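Local coordinates for protein alpha-L-rhamnosidase (Streptomyces avermitilis, PDB 3W5M) that hydrolyses terminal non-reducing alpha-L-rhamnose residues from alpha-L-rhamnosides such as naringin, rutin, hesperidin and gum arabic, at residues P628-T631 with D635-L638; G639-I644 with T662-D667; A382-V385 with G389-Q392; G745-V750 with P909-F914; G504-G509 with H527-N532. All coordinates share one frame; numbering follows the deposited sequence.

Contact 1 (P628-T631 with D635-L638)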
# COMPACT_ATOMS: atom_id res chain seq x y z
N PRO A 628 -0.34 4.44 -0.50
CA PRO A 628 0.50 4.66 0.68
C PRO A 628 -0.33 4.35 1.97
O PRO A 628 -1.27 5.08 2.31
CB PRO A 628 0.88 6.14 0.57
CG PRO A 628 -0.27 6.77 -0.16
CD PRO A 628 -0.81 5.71 -1.09
N THR A 629 -0.03 3.22 2.62
CA THR A 629 -0.89 2.75 3.70
C THR A 629 -0.37 3.16 5.06
O THR A 629 0.82 3.45 5.20
CB THR A 629 -1.12 1.23 3.68
OG1 THR A 629 0.13 0.54 3.61
CG2 THR A 629 -1.99 0.84 2.52
N ASP A 630 -1.28 3.20 6.04
CA ASP A 630 -0.88 3.40 7.43
C ASP A 630 -0.13 2.19 8.00
O ASP A 630 0.91 2.36 8.61
CB ASP A 630 -2.08 3.75 8.32
CG ASP A 630 -3.18 2.66 8.34
OD1 ASP A 630 -3.42 1.94 7.33
OD2 ASP A 630 -3.86 2.55 9.38
N THR A 631 -0.66 0.99 7.76
CA THR A 631 -0.01 -0.23 8.24
C THR A 631 -0.34 -1.35 7.29
O THR A 631 -1.41 -1.36 6.71
CB THR A 631 -0.43 -0.62 9.68
OG1 THR A 631 -0.14 -2.00 9.91
CG2 THR A 631 -1.91 -0.46 9.85
N ASP A 635 -6.12 -5.28 10.20
CA ASP A 635 -7.31 -5.07 9.35
C ASP A 635 -7.55 -3.55 9.10
O ASP A 635 -8.59 -3.00 9.49
CB ASP A 635 -8.54 -5.72 9.98
CG ASP A 635 -8.86 -5.16 11.38
OD1 ASP A 635 -8.02 -4.41 11.97
OD2 ASP A 635 -9.96 -5.49 11.91
N GLU A 636 -6.59 -2.89 8.45
CA GLU A 636 -6.73 -1.48 8.09
C GLU A 636 -6.11 -1.32 6.70
O GLU A 636 -6.78 -1.64 5.74
CB GLU A 636 -6.14 -0.57 9.18
CG GLU A 636 -6.61 0.86 9.02
CD GLU A 636 -6.71 1.62 10.32
OE1 GLU A 636 -6.32 1.07 11.39
OE2 GLU A 636 -7.22 2.78 10.27
N ARG A 637 -4.85 -0.92 6.58
CA ARG A 637 -4.16 -0.83 5.27
C ARG A 637 -4.88 0.12 4.34
O ARG A 637 -5.15 -0.22 3.18
CB ARG A 637 -4.06 -2.22 4.62
CG ARG A 637 -3.84 -3.31 5.67
CD ARG A 637 -3.36 -4.60 4.99
NE ARG A 637 -3.38 -5.73 5.91
CZ ARG A 637 -3.20 -6.98 5.50
NH1 ARG A 637 -3.00 -7.19 4.20
NH2 ARG A 637 -3.23 -8.00 6.36
N LEU A 638 -5.23 1.29 4.89
CA LEU A 638 -5.96 2.31 4.15
C LEU A 638 -5.03 3.46 3.79
O LEU A 638 -3.97 3.62 4.41
CB LEU A 638 -7.12 2.81 5.01
CG LEU A 638 -8.07 1.70 5.49
CD1 LEU A 638 -9.15 2.36 6.34
CD2 LEU A 638 -8.74 0.98 4.33
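Residues 628-631 and 635-638 are irregular chain held together where Asp-630 N donates to Leu-638 O at 3.2 Å. They are two parts of the loop that joins helices 607-622 and 641-654 of the (alpha/alpha)6-barrel, and they belong to its active site. Asp-630, Asp-635 and Glu-636 bind rhamnose, and Glu-636 is the probable proton donor. The side chain of Asp-630 adds a second bond between the same two residues. Its CG stands between the backbone N and the carbonyl carbon (chi1 60°), which turns OD1 back to Leu-638 N at 3.1 Å. That N-H comes from the syn side, 30° out of the carboxylate plane. The other oxygen points at Glu-636, whose side chain crosses that of Asp-630 at about a right angle. Their carboxylates are turned 73° apart. Asp-630 OD2 lies 3.5 Å from Glu-636 OE2, both of them acceptors. Arg-634 forms a salt bridge with Glu-636 OE1, and Trp-640 NE1 donates to OE2. Without the carboxylate of Asp-630, as with an alanine here, Leu-638 N would probably lose its acceptor and the rhamnose pocket one of its binding groups. Further along, Thr-631 O receives a CA-H...O contact from Arg-637 CA at 3.1 Å. The methyl CG2 of Thr-629 rests 3.4 Å from Arg-637 O.

Contact 2 (G639-I644 with T662-D667)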
# COMPACT_ATOMS: atom_id res chain seq x y z
N GLY A 639 -5.43 4.23 2.77
CA GLY A 639 -4.61 5.33 2.25
C GLY A 639 -4.78 6.57 3.13
O GLY A 639 -5.42 7.54 2.73
N TRP A 640 -4.24 6.50 4.34
CA TRP A 640 -4.44 7.56 5.35
C TRP A 640 -3.71 8.83 4.97
O TRP A 640 -2.51 8.82 4.73
CB TRP A 640 -4.00 7.07 6.73
CG TRP A 640 -5.09 6.31 7.47
CD1 TRP A 640 -5.23 4.96 7.51
CD2 TRP A 640 -6.18 6.86 8.23
NE1 TRP A 640 -6.32 4.62 8.29
CE2 TRP A 640 -6.93 5.77 8.72
CE3 TRP A 640 -6.59 8.17 8.56
CZ2 TRP A 640 -8.08 5.93 9.51
CZ3 TRP A 640 -7.71 8.33 9.35
CH2 TRP A 640 -8.45 7.21 9.82
N THR A 641 -4.46 9.92 4.88
CA THR A 641 -3.92 11.20 4.42
C THR A 641 -2.92 11.81 5.42
O THR A 641 -1.85 12.27 5.05
CB THR A 641 -5.10 12.19 4.14
OG1 THR A 641 -5.95 12.31 5.30
CG2 THR A 641 -5.93 11.67 3.01
N GLY A 642 -3.25 11.75 6.71
CA GLY A 642 -2.36 12.25 7.76
C GLY A 642 -0.98 11.65 7.72
O GLY A 642 0.04 12.37 7.77
N ASP A 643 -0.92 10.32 7.58
CA ASP A 643 0.35 9.64 7.61
C ASP A 643 1.24 10.02 6.44
O ASP A 643 2.45 10.16 6.59
CB ASP A 643 0.09 8.12 7.62
CG ASP A 643 -0.74 7.69 8.83
OD1 ASP A 643 -1.84 8.27 9.04
OD2 ASP A 643 -0.29 6.81 9.60
N ILE A 644 0.67 10.10 5.24
CA ILE A 644 1.49 10.45 4.09
C ILE A 644 1.84 11.95 4.07
O ILE A 644 2.94 12.34 3.65
CB ILE A 644 0.93 9.90 2.74
CG1 ILE A 644 1.97 10.02 1.62
CG2 ILE A 644 -0.37 10.60 2.35
CD1 ILE A 644 3.32 9.35 1.90
N THR A 662 1.92 10.60 -7.27
CA THR A 662 1.08 11.13 -8.37
C THR A 662 -0.20 10.32 -8.52
O THR A 662 -1.29 10.88 -8.57
CB THR A 662 1.84 11.21 -9.73
OG1 THR A 662 2.96 12.08 -9.58
CG2 THR A 662 0.93 11.75 -10.85
N LYS A 663 -0.06 9.00 -8.60
CA LYS A 663 -1.20 8.11 -8.67
C LYS A 663 -2.10 8.30 -7.45
O LYS A 663 -3.33 8.42 -7.59
CB LYS A 663 -0.71 6.64 -8.74
CG LYS A 663 -1.83 5.63 -8.86
CD LYS A 663 -2.26 5.17 -7.49
CE LYS A 663 -3.25 4.03 -7.58
NZ LYS A 663 -3.70 3.68 -6.22
N TRP A 664 -1.52 8.32 -6.26
CA TRP A 664 -2.33 8.43 -5.05
C TRP A 664 -3.10 9.78 -5.01
O TRP A 664 -4.24 9.83 -4.56
CB TRP A 664 -1.52 8.25 -3.77
CG TRP A 664 -2.40 8.37 -2.54
CD1 TRP A 664 -3.32 7.47 -2.10
CD2 TRP A 664 -2.48 9.50 -1.65
NE1 TRP A 664 -3.95 7.95 -0.96
CE2 TRP A 664 -3.44 9.18 -0.66
CE3 TRP A 664 -1.82 10.72 -1.59
CZ2 TRP A 664 -3.77 10.07 0.37
CZ3 TRP A 664 -2.13 11.61 -0.54
CH2 TRP A 664 -3.13 11.28 0.40
N LEU A 665 -2.47 10.84 -5.47
CA LEU A 665 -3.18 12.15 -5.46
C LEU A 665 -4.37 12.15 -6.41
O LEU A 665 -5.35 12.86 -6.18
CB LEU A 665 -2.22 13.29 -5.80
CG LEU A 665 -1.21 13.62 -4.71
CD1 LEU A 665 -0.06 14.42 -5.33
CD2 LEU A 665 -1.90 14.36 -3.58
N VAL A 666 -4.31 11.35 -7.50
CA VAL A 666 -5.49 11.13 -8.29
C VAL A 666 -6.59 10.46 -7.46
O VAL A 666 -7.77 10.85 -7.57
CB VAL A 666 -5.19 10.27 -9.55
CG1 VAL A 666 -6.49 10.01 -10.31
CG2 VAL A 666 -4.22 11.03 -10.42
N ASP A 667 -6.21 9.48 -6.63
CA ASP A 667 -7.19 8.81 -5.74
C ASP A 667 -7.77 9.84 -4.76
O ASP A 667 -8.98 9.85 -4.51
CB ASP A 667 -6.56 7.70 -4.90
CG ASP A 667 -6.03 6.53 -5.74
OD1 ASP A 667 -6.63 6.19 -6.80
OD2 ASP A 667 -5.01 5.94 -5.27
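Trp-664 packs its indole against Gly-639, Thr-641 and Ile-644. The CH-pi contact is made by Ile-644. Its CG2 methyl sits over one face of the indole, 3.8 Å from the centroid of the six-membered ring and 29° off the normal. The nearest ring atom is Trp-664 CH2, 3.4 Å from Ile-644 CG2. Ile-644 CG1 is anti to the backbone N (chi1 -168°), and this leaves the CG2 branch to lie on the ring. The two side chains slide past each other in opposite directions.

The edge contacts lie near the plane of the indole. Thr-641 CG2 is in that plane, 3.8 Å from Trp-664 CZ2. Gly-639 O comes to the same carbon, also at 3.8 Å. A CB on Gly-639 would stand tight against Trp-664 NE1, so the missing side chain lets the backbone come close to the ring.

The polar bonds turn to other partners. Trp-664 NE1 donates to Ala-682 O, and Thr-641 OG1 bonds to Asp-680 O. Within its own helix, Lys-663 NZ forms a salt bridge with Asp-667 OD2 at 2.8 Å, and OD2 accepts on its syn lone pair.

The contact joins the start of helix 641-654, with Trp-640 at its N-cap, to helix 658-671. These are successive helices of the (alpha/alpha)6-barrel, and the first of them carries the rhamnose-binding Asp-643.

Contact 3 (A382-V385 with G389-Q392)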
# COMPACT_ATOMS: atom_id res chain seq x y z
N ALA A 382 -13.78 -6.85 -4.05
CA ALA A 382 -14.85 -7.69 -3.49
C ALA A 382 -14.48 -8.37 -2.16
O ALA A 382 -15.34 -8.89 -1.48
CB ALA A 382 -15.30 -8.72 -4.53
N GLY A 383 -13.20 -8.34 -1.77
CA GLY A 383 -12.78 -9.03 -0.55
C GLY A 383 -12.79 -8.09 0.64
O GLY A 383 -13.20 -6.92 0.51
N ASN A 384 -12.40 -8.61 1.82
CA ASN A 384 -12.32 -7.74 3.02
C ASN A 384 -11.40 -6.53 2.82
O ASN A 384 -10.30 -6.65 2.27
CB ASN A 384 -11.84 -8.52 4.25
CG ASN A 384 -12.82 -9.56 4.70
OD1 ASN A 384 -14.05 -9.33 4.70
ND2 ASN A 384 -12.30 -10.74 5.10
N VAL A 385 -11.84 -5.36 3.28
CA VAL A 385 -11.07 -4.13 3.12
C VAL A 385 -11.16 -3.45 4.47
O VAL A 385 -12.27 -3.25 5.00
CB VAL A 385 -11.68 -3.20 2.04
CG1 VAL A 385 -11.04 -1.82 2.06
CG2 VAL A 385 -11.56 -3.83 0.65
N GLY A 389 -15.27 -5.18 6.22
CA GLY A 389 -15.84 -6.37 5.56
C GLY A 389 -15.71 -6.34 4.05
O GLY A 389 -15.00 -5.49 3.48
N PRO A 390 -16.37 -7.30 3.38
CA PRO A 390 -16.21 -7.57 1.96
C PRO A 390 -17.19 -6.79 1.10
O PRO A 390 -17.98 -6.00 1.64
CB PRO A 390 -16.46 -9.08 1.88
CG PRO A 390 -17.43 -9.36 2.99
CD PRO A 390 -17.30 -8.26 4.01
N HIS A 391 -17.11 -6.98 -0.23
CA HIS A 391 -18.06 -6.41 -1.19
C HIS A 391 -18.13 -4.89 -1.14
O HIS A 391 -19.22 -4.31 -1.26
CB HIS A 391 -19.45 -7.03 -1.01
CG HIS A 391 -19.43 -8.52 -1.02
ND1 HIS A 391 -20.33 -9.29 -0.31
CD2 HIS A 391 -18.60 -9.39 -1.64
CE1 HIS A 391 -20.06 -10.57 -0.50
NE2 HIS A 391 -19.01 -10.66 -1.31
N GLN A 392 -16.99 -4.23 -0.97
CA GLN A 392 -16.97 -2.76 -0.96
C GLN A 392 -17.39 -2.17 -2.31
O GLN A 392 -18.05 -1.14 -2.36
CB GLN A 392 -15.61 -2.21 -0.52
CG GLN A 392 -15.19 -2.63 0.89
CD GLN A 392 -16.17 -2.17 1.95
OE1 GLN A 392 -16.72 -1.07 1.87
NE2 GLN A 392 -16.39 -3.01 2.95
O HOH W 1 -14.44 -5.22 -1.16
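Ala-382, Val-385 and Gly-389 bury the most surface where these two parts of one loop meet. Ala-382 offers its carbonyl oxygen to His-391 N at 2.9 Å. The same oxygen lies 3.3 Å from His-391 CD2. At the other end, Val-385 N donates to Gly-389 O at 3.2 Å. Gln-392 NE2 reaches this oxygen as well, at 2.9 Å and from the opposite face of its plane. Gln-392 is bent at chi2 (-59°), which folds its amide back to Gly-389. Its CG lies 3.7 Å from Val-385 CB. Were Gln-392 replaced by an alanine, Gly-389 O would probably lose one of its two donors and a gap open beside Val-385. Gly-389 has a positive phi, and a CB there would clash with Pro-390 CD. Between the two ends a water donates to Gly-383 O and accepts from Gln-392 N, each at 2.7 Å. The loop runs from helix 379-382 to strand 398-407 of the N-terminal rhamnosidase domain, with Asn-384 about 7 Å from the rhamnose-binding Asp-635 between side chains. Most of the polar links use backbone atoms, so the loop's shape probably depends more on its chain path than on paired charges.

Contact 4 (G745-V750 with P909-F914)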
# COMPACT_ATOMS: atom_id res chain seq x y z
N GLY A 745 -5.77 15.79 15.80
CA GLY A 745 -4.73 16.58 16.46
C GLY A 745 -3.34 15.99 16.29
O GLY A 745 -3.06 15.25 15.32
N ASP A 746 -2.47 16.30 17.24
CA ASP A 746 -1.13 15.76 17.28
C ASP A 746 -1.19 14.31 17.79
O ASP A 746 -0.65 13.97 18.84
CB ASP A 746 -0.17 16.64 18.12
CG ASP A 746 1.29 16.23 17.97
OD1 ASP A 746 1.70 15.85 16.85
OD2 ASP A 746 2.04 16.29 18.97
N TRP A 747 -1.85 13.47 16.99
CA TRP A 747 -2.06 12.04 17.28
C TRP A 747 -0.88 11.32 17.93
O TRP A 747 0.25 11.37 17.45
CB TRP A 747 -2.42 11.36 15.94
CG TRP A 747 -2.99 9.98 16.04
CD1 TRP A 747 -2.41 8.81 15.61
CD2 TRP A 747 -4.27 9.63 16.56
NE1 TRP A 747 -3.26 7.75 15.85
CE2 TRP A 747 -4.41 8.23 16.43
CE3 TRP A 747 -5.33 10.37 17.12
CZ2 TRP A 747 -5.56 7.56 16.85
CZ3 TRP A 747 -6.45 9.71 17.54
CH2 TRP A 747 -6.57 8.31 17.39
N LEU A 748 -1.16 10.60 19.02
CA LEU A 748 -0.17 9.76 19.70
C LEU A 748 1.06 10.54 20.24
O LEU A 748 2.16 10.01 20.32
CB LEU A 748 0.22 8.53 18.83
CG LEU A 748 -0.96 7.60 18.55
CD1 LEU A 748 -0.59 6.52 17.53
CD2 LEU A 748 -1.46 6.97 19.84
N ASN A 749 0.85 11.80 20.61
CA ASN A 749 1.83 12.52 21.43
C ASN A 749 2.06 11.79 22.77
O ASN A 749 1.19 11.01 23.20
CB ASN A 749 1.32 13.95 21.69
CG ASN A 749 0.01 13.99 22.46
OD1 ASN A 749 -0.01 13.73 23.67
ND2 ASN A 749 -1.09 14.31 21.78
N VAL A 750 3.18 12.07 23.44
CA VAL A 750 3.50 11.47 24.75
C VAL A 750 3.01 12.38 25.88
O VAL A 750 3.78 13.21 26.38
CB VAL A 750 5.02 11.22 24.94
CG1 VAL A 750 5.27 10.25 26.10
CG2 VAL A 750 5.66 10.70 23.67
N PRO A 909 -3.93 -3.78 21.94
CA PRO A 909 -4.20 -4.38 20.62
C PRO A 909 -5.38 -3.74 19.89
O PRO A 909 -5.63 -4.05 18.73
CB PRO A 909 -4.52 -5.85 20.96
CG PRO A 909 -4.99 -5.82 22.39
CD PRO A 909 -4.13 -4.75 23.04
N GLU A 910 -6.11 -2.86 20.57
CA GLU A 910 -7.18 -2.14 19.90
C GLU A 910 -6.61 -1.24 18.82
O GLU A 910 -7.28 -0.97 17.83
CB GLU A 910 -8.00 -1.32 20.89
CG GLU A 910 -9.12 -2.13 21.55
CD GLU A 910 -9.62 -1.48 22.83
OE1 GLU A 910 -9.10 -0.40 23.20
OE2 GLU A 910 -10.53 -2.07 23.47
N MET A 911 -5.38 -0.78 19.02
CA MET A 911 -4.66 -0.03 17.98
C MET A 911 -3.16 0.01 18.29
O MET A 911 -2.70 0.86 19.07
CB MET A 911 -5.25 1.39 17.80
CG MET A 911 -4.85 2.06 16.49
SD MET A 911 -5.16 3.86 16.56
CE MET A 911 -3.88 4.34 17.72
N ASN A 912 -2.41 -0.93 17.71
CA ASN A 912 -0.98 -1.02 17.98
C ASN A 912 -0.15 -1.71 16.90
O ASN A 912 0.25 -2.88 17.04
CB ASN A 912 -0.70 -1.71 19.33
CG ASN A 912 0.73 -1.52 19.77
OD1 ASN A 912 1.31 -0.46 19.54
ND2 ASN A 912 1.32 -2.54 20.40
N SER A 913 0.20 -0.95 15.87
CA SER A 913 1.00 -1.48 14.76
C SER A 913 2.52 -1.32 14.97
O SER A 913 2.99 -0.36 15.60
CB SER A 913 0.53 -0.81 13.45
OG SER A 913 1.62 -0.55 12.57
N PHE A 914 3.30 -2.29 14.47
CA PHE A 914 4.75 -2.18 14.51
C PHE A 914 5.37 -1.75 13.19
O PHE A 914 6.58 -1.93 12.97
CB PHE A 914 5.37 -3.48 15.03
CG PHE A 914 4.97 -3.79 16.44
CD1 PHE A 914 3.78 -4.46 16.70
CD2 PHE A 914 5.72 -3.31 17.51
CE1 PHE A 914 3.38 -4.72 18.01
CE2 PHE A 914 5.34 -3.56 18.82
CZ PHE A 914 4.16 -4.25 19.07
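Met-911 meets Trp-747 and Leu-748 through the end of its side chain, and that end is the tight part of the contact. Its CG is anti to the backbone N (chi1 -163°), and the chain stays extended until it bends at chi3 (70°). The extended part carries SD to the indole edge, and the bend brings CE in beside it. Met-911 SD lies in the plane of the Trp-747 ring, 3.7 Å from CZ2. It is 5.1 Å from the centroid of the six-membered ring and 86° off the normal, an edge-on Met-aromatic contact. Met-911 CE touches the same carbon, Trp-747 CZ2, at 3.7 Å. The methyl also meets Leu-748 tip to tip, with Met-911 CE 4.0 Å from Leu-748 CD1.

Both loops belong to the (alpha/alpha)6-barrel domain. The first links helices 713-732 and 756-777, the second helices 883-887 and 923-929. Met-911 also touches Glu-895, the probable proton acceptor, so the contact borders the active site.

Away from these side-chain ends the contact is loose. The backbones stay well apart, with 10.9 Å between the CA atoms of Leu-748 and Met-911. All three touching residues are partly exposed. Residues 746-749 are themselves shaped by a type II beta turn, with Trp-747 and Leu-748 at its corners. There Asp-746 O takes both Asn-749 N and, at 3.0 Å, Asn-749 ND2.

Contact 5 (G504-G509 with H527-N532)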
# COMPACT_ATOMS: atom_id res chain seq x y z
N GLY A 504 13.96 -12.06 10.45
CA GLY A 504 14.97 -11.10 10.91
C GLY A 504 14.62 -9.67 10.56
O GLY A 504 15.32 -8.73 10.97
N GLN A 505 13.53 -9.51 9.81
CA GLN A 505 13.12 -8.16 9.35
C GLN A 505 11.61 -8.16 9.26
O GLN A 505 11.04 -9.11 8.73
CB GLN A 505 13.75 -7.85 7.97
CG GLN A 505 13.16 -6.59 7.28
CD GLN A 505 13.45 -5.27 8.01
OE1 GLN A 505 14.61 -4.95 8.28
NE2 GLN A 505 12.40 -4.52 8.36
N ASN A 506 10.95 -7.11 9.75
CA ASN A 506 9.51 -6.99 9.62
C ASN A 506 9.23 -6.54 8.18
O ASN A 506 9.50 -5.40 7.82
CB ASN A 506 8.96 -5.94 10.62
CG ASN A 506 7.44 -5.96 10.77
OD1 ASN A 506 6.74 -6.88 10.33
ND2 ASN A 506 6.91 -4.90 11.40
N MET A 507 8.68 -7.46 7.36
CA MET A 507 8.57 -7.28 5.92
C MET A 507 7.10 -7.36 5.49
O MET A 507 6.18 -7.66 6.30
CB MET A 507 9.38 -8.37 5.19
CG MET A 507 8.90 -9.78 5.52
SD MET A 507 9.18 -10.94 4.15
CE MET A 507 7.76 -10.57 3.10
N VAL A 508 6.85 -7.05 4.22
CA VAL A 508 5.49 -7.10 3.69
C VAL A 508 5.50 -7.88 2.41
O VAL A 508 6.32 -7.61 1.51
CB VAL A 508 4.91 -5.69 3.45
CG1 VAL A 508 3.47 -5.77 2.92
CG2 VAL A 508 4.94 -4.88 4.73
N GLY A 509 4.55 -8.82 2.29
CA GLY A 509 4.52 -9.74 1.14
C GLY A 509 3.97 -11.07 1.60
O GLY A 509 2.98 -11.13 2.35
N HIS A 527 1.12 -15.28 10.51
CA HIS A 527 2.12 -14.27 10.32
C HIS A 527 1.99 -13.21 11.40
O HIS A 527 0.88 -12.77 11.70
CB HIS A 527 1.98 -13.62 8.92
CG HIS A 527 2.11 -14.60 7.79
ND1 HIS A 527 1.08 -15.43 7.41
CD2 HIS A 527 3.13 -14.85 6.94
CE1 HIS A 527 1.47 -16.18 6.40
NE2 HIS A 527 2.72 -15.85 6.10
N ALA A 528 3.12 -12.84 11.99
CA ALA A 528 3.14 -11.89 13.12
C ALA A 528 4.28 -10.92 13.04
O ALA A 528 5.36 -11.25 12.57
CB ALA A 528 3.20 -12.62 14.46
N GLU A 529 4.05 -9.73 13.59
CA GLU A 529 5.09 -8.70 13.62
C GLU A 529 6.05 -8.89 14.81
O GLU A 529 7.21 -8.49 14.73
CB GLU A 529 4.43 -7.31 13.76
CG GLU A 529 3.46 -6.90 12.66
CD GLU A 529 3.14 -5.41 12.73
OE1 GLU A 529 2.31 -5.01 13.59
OE2 GLU A 529 3.75 -4.63 11.94
N VAL A 530 5.55 -9.45 15.91
CA VAL A 530 6.30 -9.58 17.18
C VAL A 530 5.97 -10.90 17.87
O VAL A 530 5.04 -11.62 17.45
CB VAL A 530 6.01 -8.40 18.14
CG1 VAL A 530 6.52 -7.08 17.54
CG2 VAL A 530 4.52 -8.31 18.44
N LEU A 531 6.74 -11.21 18.93
CA LEU A 531 6.59 -12.44 19.71
C LEU A 531 6.19 -12.13 21.13
O LEU A 531 6.43 -11.01 21.63
CB LEU A 531 7.91 -13.21 19.74
CG LEU A 531 8.55 -13.73 18.46
CD1 LEU A 531 9.85 -14.44 18.76
CD2 LEU A 531 7.61 -14.64 17.68
N ASN A 532 5.54 -13.08 21.78
CA ASN A 532 5.33 -13.01 23.23
C ASN A 532 6.64 -13.39 23.94
O ASN A 532 7.51 -14.00 23.31
CB ASN A 532 4.21 -13.98 23.66
CG ASN A 532 2.87 -13.64 23.06
OD1 ASN A 532 2.30 -12.57 23.31
ND2 ASN A 532 2.35 -14.55 22.26
O HOH W 2 4.53 -5.36 9.19
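Asn-506 and Glu-529 meet because chi1 of Asn-506 is near 180° (-168°), which swings its amide out toward Glu-529, while Glu-529 CG lies beside its own backbone N and the chain then runs extended. Asn-506 ND2 donates to Glu-529 OE2 at 3.2 Å in an almost straight bond of 176°. The acceptor lies in the plane of the amide, but the donor stands above the carboxylate plane. The two flat groups are turned 54° apart. A water completes the link, donating to Asn-506 OD1 at 2.9 Å and to Glu-529 OE2 at 3.0 Å. Both ends of the asparagine amide are therefore tied to the same carboxylate oxygen, one directly and one through water, which should limit rotation of the amide.

The other oxygen, Glu-529 OE1, accepts from Phe-914 N and Asn-541 ND2. Thr-892 OG1 is a further partner of Asn-506 ND2. This buried carboxylate thus has several donors around it, which probably favour its charged form.

Asn-506 lies on the short strand 506-508. Glu-529 follows strand 522-528. Both belong to the concanavalin-like beta-sandwich domain, and through Phe-914 and Thr-892 this polar cluster joins that domain to loops of the (alpha/alpha)6-barrel near the rhamnose site.

In the fold
Along the chain the order is contact 3, contact 5, contact 1, contact 2, contact 4. Contact 3 lies in the N-terminal rhamnosidase domain, contact 5 in the concanavalin-like domain, and the other three in the (alpha/alpha)6-barrel. Contact 1 is central. Its centre is 11 Å from that of contact 2, 14 Å from those of contacts 3 and 4, and 16 Å from that of contact 5. It touches contacts 2, 3 and 4. Helix 641-654 begins just after contact 1 and takes part in contact 2. Contacts 4 and 5 meet at Phe-914 and Glu-529. Three domains thus come together around the rhamnose site, with the barrel supplying the rhamnose-binding residues of contacts 1 and 2.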